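Local structure of NanU sialic acid binding protein (Bacteroides fragilis, 4L7T) at residues A[108-111]-A[112-116]; A[278-282]-A[283-287]; A[413-417]-A[418-422]. The protein binds sialic acid with high affinity as a SusD-like outer-membrane protein, and probably works together with NanO. All coordinates share one frame; numbering follows the deposited sequence.

Overall arrangement
The three contacts are local, each made along a single continuous run of chain, and together they sample three ways in which a helix is finished, started or broken. Interaction 1 lies in the closing turns of helix 99-115, interaction 2 where a loop winds into helix 284-289, and interaction 3 where helix 407-418 gives way to helix 420-425. None touches another. The 278-287 region is about 33 Å from interaction 1 and about 32 Å from interaction 3, centre to centre; interactions 1 and 3 are about 47 Å apart between centres, on opposite sides of the chain's middle. None includes Thr-483 or Thr-486, which bind the sodium ion.

Interaction 1 of 3, residues A[108-111]-A[112-116]; sequences LMIA and KTKET
Thr-113 turns its hydroxyl back onto the preceding helical turn, where OG1 donates to the carbonyl oxygen Met-109 O at 2.8 Å. The backbone nitrogen Thr-113 N reaches the same Met-109 O at 2.9 Å, from the other face of the carbonyl plane, and two bonds therefore grip one oxygen. This is possible because OG1 lies beside its own backbone nitrogen (chi1 -57°). The thioether of Met-109 runs across the threonine, its methyl CE 3.7 Å from Thr-113 OG1. All of this happens in the last turns of helix 99-115, in a region whose sequence family belongs to the TPR clan, consistent with the TPR-like helical fold of SusD proteins, with helices 121-146 and 33-48 contributing Leu-128 and Phe-36 against Thr-113. On another side of the helix Lys-112 bends at chi2 (-59°), its aliphatic stem crossing Leu-108, with CD1 of Leu-108 4.0 Å from CE of Lys-112. The ammonium goes on to bond Ala-25 O and to make a cation-pi contact with Trp-30. Ile-110 and Lys-114 instead lie alongside one another, pointing the same way, with CG2 of Ile-110 4.0 Å from CE of Lys-114. Near the helix end, the bond from Glu-115 N to Ala-111 O is weak at 3.1 Å.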
ATOM      1  N   LEU A 108      13.671   9.204 -18.771  1.00 21.28           N
ATOM      2  CA  LEU A 108      15.124   9.540 -19.021  1.00 20.97           C
ATOM      3  C   LEU A 108      15.925   8.228 -18.942  1.00 21.48           C
ATOM      4  O   LEU A 108      16.660   7.886 -19.896  1.00 20.93           O
ATOM      5  CB  LEU A 108      15.708  10.528 -18.006  1.00 20.32           C
ATOM      6  CG  LEU A 108      17.203  10.877 -18.327  1.00 25.12           C
ATOM      7  CD1 LEU A 108      17.383  11.462 -19.727  1.00 22.86           C
ATOM      8  CD2 LEU A 108      17.842  11.788 -17.274  1.00 27.19           C
ATOM      9  N   MET A 109      15.713   7.484 -17.847  1.00 18.32           N
ATOM     10  CA  MET A 109      16.413   6.137 -17.705  1.00 18.72           C
ATOM     11  C   MET A 109      16.127   5.260 -18.884  1.00 19.72           C
ATOM     12  O   MET A 109      17.057   4.629 -19.442  1.00 17.81           O
ATOM     13  CB  MET A 109      16.070   5.478 -16.362  1.00 18.61           C
ATOM     14  CG  MET A 109      16.749   4.063 -16.173  1.00 16.30           C
ATOM     15  SD  MET A 109      18.474   4.357 -15.926  1.00 20.24           S
ATOM     16  CE  MET A 109      19.012   2.649 -15.453  1.00 18.41           C
ATOM     17  N   ILE A 110      14.866   5.162 -19.272  1.00 19.27           N
ATOM     18  CA  ILE A 110      14.488   4.354 -20.380  1.00 20.02           C
ATOM     19  C   ILE A 110      15.190   4.740 -21.685  1.00 22.12           C
ATOM     20  O   ILE A 110      15.675   3.845 -22.397  1.00 22.60           O
ATOM     21  CB  ILE A 110      12.944   4.299 -20.556  1.00 20.19           C
ATOM     22  CG1 ILE A 110      12.387   3.549 -19.345  1.00 20.66           C
ATOM     23  CG2 ILE A 110      12.584   3.678 -21.872  1.00 21.19           C
ATOM     24  CD1 ILE A 110      10.809   3.618 -19.255  1.00 21.81           C
ATOM     25  N   ALA A 111      15.203   6.058 -22.025  1.00 21.48           N
ATOM     26  CA  ALA A 111      15.837   6.474 -23.285  1.00 22.30           C
ATOM     27  C   ALA A 111      17.351   6.221 -23.165  1.00 21.21           C
ATOM     28  O   ALA A 111      17.950   5.721 -24.107  1.00 22.81           O
ATOM     29  CB  ALA A 111      15.596   7.978 -23.541  1.00 22.60           C
ATOM     30  N   LYS A 112      17.940   6.501 -22.025  1.00 19.89           N
ATOM     31  CA  LYS A 112      19.435   6.371 -21.927  1.00 20.17           C
ATOM     32  C   LYS A 112      19.822   4.896 -22.049  1.00 20.22           C
ATOM     33  O   LYS A 112      20.829   4.536 -22.743  1.00 19.48           O
ATOM     34  CB  LYS A 112      20.030   6.931 -20.637  1.00 19.51           C
ATOM     35  CG  LYS A 112      20.010   8.507 -20.562  1.00 22.90           C
ATOM     36  CD  LYS A 112      20.784   9.181 -21.722  1.00 24.96           C
ATOM     37  CE  LYS A 112      20.898  10.682 -21.441  1.00 26.52           C
ATOM     38  NZ  LYS A 112      21.722  11.391 -22.538  1.00 25.51           N
ATOM     39  N   THR A 113      19.034   4.029 -21.407  1.00 19.36           N
ATOM     40  CA  THR A 113      19.314   2.586 -21.510  1.00 17.86           C
ATOM     41  C   THR A 113      19.063   2.035 -22.865  1.00 19.86           C
ATOM     42  O   THR A 113      19.837   1.149 -23.321  1.00 20.77           O
ATOM     43  CB  THR A 113      18.424   1.879 -20.431  1.00 18.07           C
ATOM     44  OG1 THR A 113      18.743   2.440 -19.177  1.00 20.66           O
ATOM     45  CG2 THR A 113      18.741   0.358 -20.359  1.00 17.63           C
ATOM     46  N   LYS A 114      18.017   2.451 -23.550  1.00 20.49           N
ATOM     47  CA  LYS A 114      17.843   1.990 -24.926  1.00 22.85           C
ATOM     48  C   LYS A 114      18.988   2.415 -25.890  1.00 23.46           C
ATOM     49  O   LYS A 114      19.277   1.696 -26.855  1.00 25.77           O
ATOM     50  CB  LYS A 114      16.486   2.392 -25.524  1.00 22.89           C
ATOM     51  CG  LYS A 114      15.296   1.700 -24.838  1.00 25.43           C
ATOM     52  CD  LYS A 114      14.016   2.226 -25.443  1.00 31.41           C
ATOM     53  CE  LYS A 114      12.805   1.367 -25.094  1.00 40.16           C
ATOM     54  NZ  LYS A 114      12.923  -0.144 -25.321  1.00 42.60           N
ATOM     55  N   GLU A 115      19.636   3.539 -25.575  1.00 23.44           N
ATOM     56  CA  GLU A 115      20.653   4.164 -26.456  1.00 24.88           C
ATOM     57  C   GLU A 115      22.099   3.758 -26.150  1.00 23.91           C
ATOM     58  O   GLU A 115      23.015   4.111 -26.903  1.00 24.91           O
ATOM     59  CB  GLU A 115      20.636   5.715 -26.267  1.00 25.58           C
ATOM     60  CG  GLU A 115      19.360   6.354 -26.814  1.00 29.25           C
ATOM     61  CD  GLU A 115      19.038   7.799 -26.267  1.00 37.26           C
ATOM     62  OE1 GLU A 115      19.829   8.374 -25.455  1.00 39.83           O
ATOM     63  OE2 GLU A 115      17.945   8.323 -26.645  1.00 39.95           O
ATOM     64  N   THR A 116      22.334   3.092 -25.040  1.00 21.85           N
ATOM     65  CA  THR A 116      23.689   2.970 -24.553  1.00 20.56           C
ATOM     66  C   THR A 116      24.516   2.005 -25.389  1.00 21.53           C
ATOM     67  O   THR A 116      23.993   1.165 -26.101  1.00 21.56           O
ATOM     68  CB  THR A 116      23.690   2.467 -23.127  1.00 19.31           C
ATOM     69  OG1 THR A 116      24.988   2.593 -22.537  1.00 20.90           O
ATOM     70  CG2 THR A 116      23.225   1.008 -23.024  1.00 19.48           C
TER

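Interaction 2 of 3, residues A[278-282]-A[283-287]; sequences YNMWD and DRFRQ
From Met-280 to Arg-284 the chain passes through three successive residues with positive phi, Trp-281, Asp-282 and Asp-283, a left-handed turn that brings Arg-284 N to within 2.9 Å of Trp-281 O. The arginine side chain then doubles back, bent at chi3 (-55°), and its NE donates to that same Trp-281 O at 2.7 Å. This second bond is almost straight, 177° at the hydrogen, and the oxygen lies in the guanidinium plane. The two nitrogens approach from opposite faces of the carbonyl, so the side chain locks the turn that its own backbone has formed. Arg-284 NH2 donates weakly to a water that also bonds Tyr-278 OH. Phe-285 presents its ring edge to the face of the Trp-281 six-membered ring, a T-shaped pair with planes at 79° and centroids 5.5 Å apart. Met-280 adds a Met-aromatic contact, SD lying obliquely 4.6 Å from the centroid of the Phe-285 ring. Asp-283 is held side-on by Arg-286, with Arg-286 NE 2.9 Å from Asp-283 OD1. The turn ends the loop that runs from strand 267-271 to helix 284-289, with Trp-281 stacked on Phe-55 of helix 51-58 and set edge-to-face with Tyr-383 of strand 383-387.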
ATOM      1  N   TYR A 278      15.963   8.390   5.047  1.00 28.22           N
ATOM      2  CA  TYR A 278      14.526   8.734   4.895  1.00 24.21           C
ATOM      3  C   TYR A 278      13.716   8.158   6.037  1.00 21.89           C
ATOM      4  O   TYR A 278      13.799   6.989   6.331  1.00 20.52           O
ATOM      5  CB  TYR A 278      13.960   8.173   3.567  1.00 26.17           C
ATOM      6  CG  TYR A 278      12.776   8.896   2.977  1.00 25.35           C
ATOM      7  CD1 TYR A 278      12.943  10.051   2.194  1.00 28.19           C
ATOM      8  CD2 TYR A 278      11.490   8.384   3.103  1.00 26.03           C
ATOM      9  CE1 TYR A 278      11.861  10.702   1.621  1.00 28.69           C
ATOM     10  CE2 TYR A 278      10.408   9.038   2.544  1.00 26.36           C
ATOM     11  CZ  TYR A 278      10.592  10.186   1.804  1.00 29.77           C
ATOM     12  OH  TYR A 278       9.493  10.791   1.221  1.00 31.16           O
ATOM     13  N   ASN A 279      12.919   8.987   6.708  1.00 19.88           N
ATOM     14  CA  ASN A 279      11.991   8.469   7.704  1.00 19.62           C
ATOM     15  C   ASN A 279      10.716   7.987   6.978  1.00 16.27           C
ATOM     16  O   ASN A 279      10.377   8.459   5.879  1.00 18.42           O
ATOM     17  CB  ASN A 279      11.544   9.606   8.626  1.00 19.37           C
ATOM     18  CG  ASN A 279      12.673  10.113   9.522  1.00 23.58           C
ATOM     19  OD1 ASN A 279      12.958  11.334   9.545  1.00 29.12           O
ATOM     20  ND2 ASN A 279      13.287   9.215  10.289  1.00 22.23           N
ATOM     21  N   MET A 280      10.076   7.024   7.597  1.00 17.23           N
ATOM     22  CA  MET A 280       8.872   6.361   6.976  1.00 17.90           C
ATOM     23  C   MET A 280       7.863   7.440   6.603  1.00 17.88           C
ATOM     24  O   MET A 280       7.527   8.293   7.413  1.00 19.38           O
ATOM     25  CB  MET A 280       8.256   5.366   7.956  1.00 15.28           C
ATOM     26  CG  MET A 280       7.005   4.732   7.258  1.00 17.72           C
ATOM     27  SD  MET A 280       6.361   3.401   8.236  1.00 23.45           S
ATOM     28  CE  MET A 280       4.697   3.077   7.573  1.00 23.62           C
ATOM     29  N   TRP A 281       7.454   7.445   5.339  1.00 16.68           N
ATOM     30  CA  TRP A 281       6.531   8.445   4.819  1.00 17.30           C
ATOM     31  C   TRP A 281       7.033   9.877   5.007  1.00 18.13           C
ATOM     32  O   TRP A 281       6.224  10.789   5.154  1.00 16.46           O
ATOM     33  CB  TRP A 281       5.107   8.293   5.420  1.00 14.83           C
ATOM     34  CG  TRP A 281       4.454   6.927   5.207  1.00 15.45           C
ATOM     35  CD1 TRP A 281       4.864   5.915   4.333  1.00 20.64           C
ATOM     36  CD2 TRP A 281       3.242   6.458   5.828  1.00 13.63           C
ATOM     37  NE1 TRP A 281       4.007   4.839   4.456  1.00 16.39           N
ATOM     38  CE2 TRP A 281       3.003   5.141   5.343  1.00 15.45           C
ATOM     39  CE3 TRP A 281       2.343   7.025   6.771  1.00 15.24           C
ATOM     40  CZ2 TRP A 281       1.898   4.364   5.788  1.00 14.89           C
ATOM     41  CZ3 TRP A 281       1.254   6.264   7.217  1.00 15.46           C
ATOM     42  CH2 TRP A 281       1.019   4.957   6.698  1.00 15.78           C
ATOM     43  N   ASP A 282       8.356  10.063   4.927  1.00 16.95           N
ATOM     44  CA  ASP A 282       8.954  11.432   5.138  1.00 18.36           C
ATOM     45  C   ASP A 282       8.413  12.090   6.430  1.00 18.77           C
ATOM     46  O   ASP A 282       8.152  13.302   6.427  1.00 20.42           O
ATOM     47  CB  ASP A 282       8.757  12.329   3.923  1.00 19.40           C
ATOM     48  CG  ASP A 282       9.790  13.487   3.865  1.00 22.40           C
ATOM     49  OD1 ASP A 282      10.779  13.397   4.602  1.00 26.24           O
ATOM     50  OD2 ASP A 282       9.578  14.429   3.060  1.00 30.50           O
ATOM     51  N   ASP A 283       8.380  11.318   7.529  1.00 17.50           N
ATOM     52  CA  ASP A 283       7.953  11.650   8.876  1.00 17.77           C
ATOM     53  C   ASP A 283       6.428  11.747   9.007  1.00 18.16           C
ATOM     54  O   ASP A 283       5.939  11.968  10.113  1.00 20.21           O
ATOM     55  CB  ASP A 283       8.604  12.998   9.332  1.00 18.43           C
ATOM     56  CG  ASP A 283       8.547  13.221  10.763  1.00 23.15           C
ATOM     57  OD1 ASP A 283       8.860  12.301  11.499  1.00 22.16           O
ATOM     58  OD2 ASP A 283       8.246  14.407  11.162  1.00 24.90           O
ATOM     59  N   ARG A 284       5.696  11.450   7.944  1.00 18.74           N
ATOM     60  CA  ARG A 284       4.225  11.525   8.083  1.00 18.36           C
ATOM     61  C   ARG A 284       3.533  10.298   8.672  1.00 18.67           C
ATOM     62  O   ARG A 284       2.360  10.343   9.045  1.00 18.07           O
ATOM     63  CB  ARG A 284       3.676  11.955   6.782  1.00 19.29           C
ATOM     64  CG  ARG A 284       4.103  13.385   6.562  1.00 24.34           C
ATOM     65  CD  ARG A 284       4.085  13.812   5.177  1.00 32.45           C
ATOM     66  NE  ARG A 284       4.872  12.971   4.249  1.00 36.08           N
ATOM     67  CZ  ARG A 284       4.964  13.249   2.941  1.00 42.48           C
ATOM     68  NH1 ARG A 284       4.335  14.338   2.464  1.00 45.88           N
ATOM     69  NH2 ARG A 284       5.672  12.486   2.109  1.00 39.24           N
ATOM     70  N   PHE A 285       4.233   9.172   8.822  1.00 15.99           N
ATOM     71  CA  PHE A 285       3.680   8.201   9.677  1.00 14.50           C
ATOM     72  C   PHE A 285       3.651   8.701  11.158  1.00 16.61           C
ATOM     73  O   PHE A 285       2.601   8.609  11.889  1.00 17.06           O
ATOM     74  CB  PHE A 285       4.482   6.839   9.556  1.00 14.96           C
ATOM     75  CG  PHE A 285       3.951   5.763  10.537  1.00 15.02           C
ATOM     76  CD1 PHE A 285       2.757   5.056  10.305  1.00 17.17           C
ATOM     77  CD2 PHE A 285       4.640   5.450  11.734  1.00 13.40           C
ATOM     78  CE1 PHE A 285       2.289   4.075  11.221  1.00 14.74           C
ATOM     79  CE2 PHE A 285       4.163   4.505  12.664  1.00 16.07           C
ATOM     80  CZ  PHE A 285       2.990   3.778  12.394  1.00 17.18           C
ATOM     81  N   ARG A 286       4.816   9.169  11.648  1.00 15.46           N
ATOM     82  CA  ARG A 286       4.846   9.700  12.984  1.00 16.58           C
ATOM     83  C   ARG A 286       3.813  10.820  13.214  1.00 14.39           C
ATOM     84  O   ARG A 286       3.143  10.815  14.235  1.00 16.65           O
ATOM     85  CB  ARG A 286       6.254  10.280  13.263  1.00 14.70           C
ATOM     86  CG  ARG A 286       6.498  10.518  14.761  1.00 19.26           C
ATOM     87  CD  ARG A 286       7.849  11.306  15.089  1.00 15.47           C
ATOM     88  NE  ARG A 286       7.964  12.508  14.293  1.00 20.51           N
ATOM     89  CZ  ARG A 286       7.538  13.692  14.774  1.00 17.48           C
ATOM     90  NH1 ARG A 286       7.031  13.732  15.962  1.00 19.13           N
ATOM     91  NH2 ARG A 286       7.591  14.793  14.037  1.00 25.06           N
ATOM     92  N   GLN A 287       3.714  11.709  12.229  1.00 15.11           N
ATOM     93  CA  GLN A 287       2.859  12.937  12.337  1.00 13.89           C
ATOM     94  C   GLN A 287       1.343  12.596  12.227  1.00 14.31           C
ATOM     95  O   GLN A 287       0.545  13.480  12.525  1.00 15.73           O
ATOM     96  CB  GLN A 287       3.208  13.874  11.214  1.00 17.35           C
ATOM     97  CG  GLN A 287       4.508  14.669  11.379  1.00 21.35           C
ATOM     98  CD  GLN A 287       4.774  15.531  10.149  1.00 31.06           C
ATOM     99  OE1 GLN A 287       5.914  15.740   9.771  1.00 32.07           O
ATOM    100  NE2 GLN A 287       3.714  16.014   9.508  1.00 33.72           N
TER
HETATM  101  O   HOH W   1       6.556   9.927   1.518  1.00 20.87           O
HETATM  102  O   HOH W   2       7.279   8.692  10.151  1.00 17.12           O

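Interaction 3 of 3, residues A[413-417]-A[418-422]; sequences VRERA and YGKEF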
ATOM      1  N   VAL A 413      -2.901 -18.461   4.196  1.00 13.11           N
ATOM      2  CA  VAL A 413      -2.747 -17.185   4.919  1.00 13.31           C
ATOM      3  C   VAL A 413      -3.345 -17.254   6.356  1.00 13.79           C
ATOM      4  O   VAL A 413      -2.709 -16.826   7.298  1.00 13.63           O
ATOM      5  CB  VAL A 413      -3.365 -16.032   4.098  1.00 11.60           C
ATOM      6  CG1 VAL A 413      -3.320 -14.711   4.872  1.00 12.70           C
ATOM      7  CG2 VAL A 413      -2.538 -15.822   2.798  1.00 11.90           C
ATOM      8  N   ARG A 414      -4.524 -17.827   6.520  1.00 13.06           N
ATOM      9  CA  ARG A 414      -5.092 -18.023   7.885  1.00 14.55           C
ATOM     10  C   ARG A 414      -4.233 -18.889   8.798  1.00 13.58           C
ATOM     11  O   ARG A 414      -4.068 -18.606   9.980  1.00 17.11           O
ATOM     12  CB  ARG A 414      -6.471 -18.652   7.793  1.00 12.27           C
ATOM     13  CG  ARG A 414      -7.434 -17.672   7.255  1.00 14.06           C
ATOM     14  CD  ARG A 414      -8.883 -18.218   7.205  1.00 13.41           C
ATOM     15  NE  ARG A 414      -9.766 -17.189   6.578  1.00 14.89           N
ATOM     16  CZ  ARG A 414     -11.099 -17.318   6.440  1.00 14.06           C
ATOM     17  NH1 ARG A 414     -11.731 -18.456   6.868  1.00 17.13           N
ATOM     18  NH2 ARG A 414     -11.860 -16.373   5.822  1.00 15.29           N
ATOM     19  N   GLU A 415      -3.661 -19.976   8.266  1.00 15.16           N
ATOM     20  CA  GLU A 415      -2.839 -20.841   9.081  1.00 16.49           C
ATOM     21  C   GLU A 415      -1.659 -20.048   9.710  1.00 15.52           C
ATOM     22  O   GLU A 415      -1.317 -20.215  10.873  1.00 16.05           O
ATOM     23  CB  GLU A 415      -2.342 -22.030   8.238  1.00 17.62           C
ATOM     24  CG  GLU A 415      -1.286 -22.860   9.015  1.00 21.17           C
ATOM     25  CD  GLU A 415      -0.617 -23.936   8.151  1.00 28.30           C
ATOM     26  OE1 GLU A 415       0.162 -23.594   7.226  1.00 27.03           O
ATOM     27  OE2 GLU A 415      -0.829 -25.140   8.415  1.00 30.54           O
ATOM     28  N   ARG A 416      -1.029 -19.164   8.926  1.00 13.43           N
ATOM     29  CA  ARG A 416       0.065 -18.295   9.425  1.00 13.94           C
ATOM     30  C   ARG A 416      -0.467 -17.384  10.561  1.00 15.18           C
ATOM     31  O   ARG A 416       0.219 -17.181  11.566  1.00 16.61           O
ATOM     32  CB  ARG A 416       0.798 -17.502   8.274  1.00 14.02           C
ATOM     33  CG  ARG A 416       2.068 -16.819   8.772  1.00 14.71           C
ATOM     34  CD  ARG A 416       1.826 -15.392   9.388  1.00 13.77           C
ATOM     35  NE  ARG A 416       1.387 -14.476   8.332  1.00 15.30           N
ATOM     36  CZ  ARG A 416       2.200 -13.938   7.440  1.00 13.60           C
ATOM     37  NH1 ARG A 416       3.518 -14.175   7.469  1.00 14.95           N
ATOM     38  NH2 ARG A 416       1.692 -13.117   6.515  1.00 12.57           N
ATOM     39  N   ALA A 417      -1.645 -16.814  10.360  1.00 15.52           N
ATOM     40  CA  ALA A 417      -2.239 -15.805  11.252  1.00 16.07           C
ATOM     41  C   ALA A 417      -2.586 -16.437  12.663  1.00 14.96           C
ATOM     42  O   ALA A 417      -2.313 -15.845  13.738  1.00 17.38           O
ATOM     43  CB  ALA A 417      -3.555 -15.253  10.607  1.00 15.19           C
ATOM     44  N   TYR A 418      -3.170 -17.642  12.596  1.00 15.45           N
ATOM     45  CA  TYR A 418      -3.573 -18.348  13.816  1.00 16.90           C
ATOM     46  C   TYR A 418      -2.476 -19.198  14.428  1.00 18.54           C
ATOM     47  O   TYR A 418      -2.551 -19.533  15.613  1.00 19.32           O
ATOM     48  CB  TYR A 418      -4.806 -19.172  13.581  1.00 14.54           C
ATOM     49  CG  TYR A 418      -6.049 -18.389  13.290  1.00 19.16           C
ATOM     50  CD1 TYR A 418      -6.709 -17.670  14.293  1.00 17.69           C
ATOM     51  CD2 TYR A 418      -6.542 -18.329  11.986  1.00 16.23           C
ATOM     52  CE1 TYR A 418      -7.879 -16.938  14.004  1.00 19.48           C
ATOM     53  CE2 TYR A 418      -7.753 -17.601  11.657  1.00 18.16           C
ATOM     54  CZ  TYR A 418      -8.412 -16.908  12.695  1.00 15.51           C
ATOM     55  OH  TYR A 418      -9.578 -16.273  12.326  1.00 20.08           O
ATOM     56  N   GLY A 419      -1.434 -19.518  13.665  1.00 17.61           N
ATOM     57  CA  GLY A 419      -0.424 -20.508  14.089  1.00 20.83           C
ATOM     58  C   GLY A 419      -0.826 -21.916  13.658  1.00 19.87           C
ATOM     59  O   GLY A 419      -1.973 -22.283  13.704  1.00 20.00           O
ATOM     60  N   LYS A 420       0.138 -22.722  13.221  1.00 21.91           N
ATOM     61  CA  LYS A 420      -0.229 -24.017  12.617  1.00 22.31           C
ATOM     62  C   LYS A 420      -1.057 -24.912  13.511  1.00 22.95           C
ATOM     63  O   LYS A 420      -2.060 -25.469  13.083  1.00 22.27           O
ATOM     64  CB  LYS A 420       1.051 -24.756  12.219  1.00 24.07           C
ATOM     65  CG  LYS A 420       1.797 -24.072  11.062  1.00 28.13           C
ATOM     66  CD  LYS A 420       3.263 -24.572  11.012  1.00 35.49           C
ATOM     67  CE  LYS A 420       4.228 -23.512  10.451  1.00 40.97           C
ATOM     68  NZ  LYS A 420       4.882 -23.872   9.174  1.00 41.46           N
ATOM     69  N   GLU A 421      -0.591 -25.120  14.730  1.00 23.99           N
ATOM     70  CA  GLU A 421      -1.335 -26.063  15.601  1.00 24.93           C
ATOM     71  C   GLU A 421      -2.696 -25.573  16.081  1.00 24.74           C
ATOM     72  O   GLU A 421      -3.676 -26.317  16.047  1.00 23.95           O
ATOM     73  CB  GLU A 421      -0.510 -26.465  16.810  1.00 26.33           C
ATOM     74  CG  GLU A 421       0.732 -27.298  16.537  1.00 30.36           C
ATOM     75  CD  GLU A 421       1.273 -27.893  17.840  1.00 41.50           C
ATOM     76  OE1 GLU A 421       0.822 -27.455  18.943  1.00 44.55           O
ATOM     77  OE2 GLU A 421       2.130 -28.803  17.765  1.00 44.59           O
ATOM     78  N   PHE A 422      -2.735 -24.296  16.503  1.00 23.16           N
ATOM     79  CA  PHE A 422      -4.026 -23.697  16.869  1.00 22.99           C
ATOM     80  C   PHE A 422      -5.022 -23.735  15.707  1.00 21.26           C
ATOM     81  O   PHE A 422      -6.220 -24.023  15.843  1.00 20.77           O
ATOM     82  CB  PHE A 422      -3.772 -22.290  17.433  1.00 23.92           C
ATOM     83  CG  PHE A 422      -5.027 -21.609  17.960  1.00 24.72           C
ATOM     84  CD1 PHE A 422      -5.382 -21.731  19.326  1.00 28.13           C
ATOM     85  CD2 PHE A 422      -5.846 -20.867  17.109  1.00 23.67           C
ATOM     86  CE1 PHE A 422      -6.559 -21.115  19.812  1.00 29.84           C
ATOM     87  CE2 PHE A 422      -7.010 -20.234  17.570  1.00 24.93           C
ATOM     88  CZ  PHE A 422      -7.381 -20.358  18.934  1.00 29.87           C
TER
HETATM   89  O   HOH W   3      -2.189 -26.115  10.266  1.00 26.59           O
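Glu-415 reaches past the end of its own helix to lie across Lys-420, the first residue of the next one. Its CB points away from the following segment, but with CG anti to the backbone nitrogen (chi1 171°) the extended chain is carried over the junction. Glu-415 CG lies 3.9 Å from Lys-420 CG, and Glu-415 CD is at about the same range from that methylene, 3.8 Å from Lys-420 CG. At the tip OE2 accepts from a water at 2.5 Å, and this water also donates to Lys-420 O, 2.9 Å away, so that the acid of one helix is tied to the backbone of the other. OE1 and the lysine NZ remain 5.1 Å apart, too far for a salt bridge. Tyr-418 closes the last regular turn, its N bonded to Arg-414 O at 2.9 Å, while its ring carbon CD2 lies 3.2 Å from the same Arg-414 O. Arg-414 itself is directed elsewhere, into salt bridges with Glu-459 and Asp-449. Beyond the tyrosine the bond from Gly-419 N to Glu-415 O is weak, and the chain leaves helical geometry with positive phi at Gly-419 (89°). This is a helix-to-helix junction in which one glycine, with positive phi, follows helix 407-418 and takes the N-cap position of helix 420-425, within a SusD-family protein.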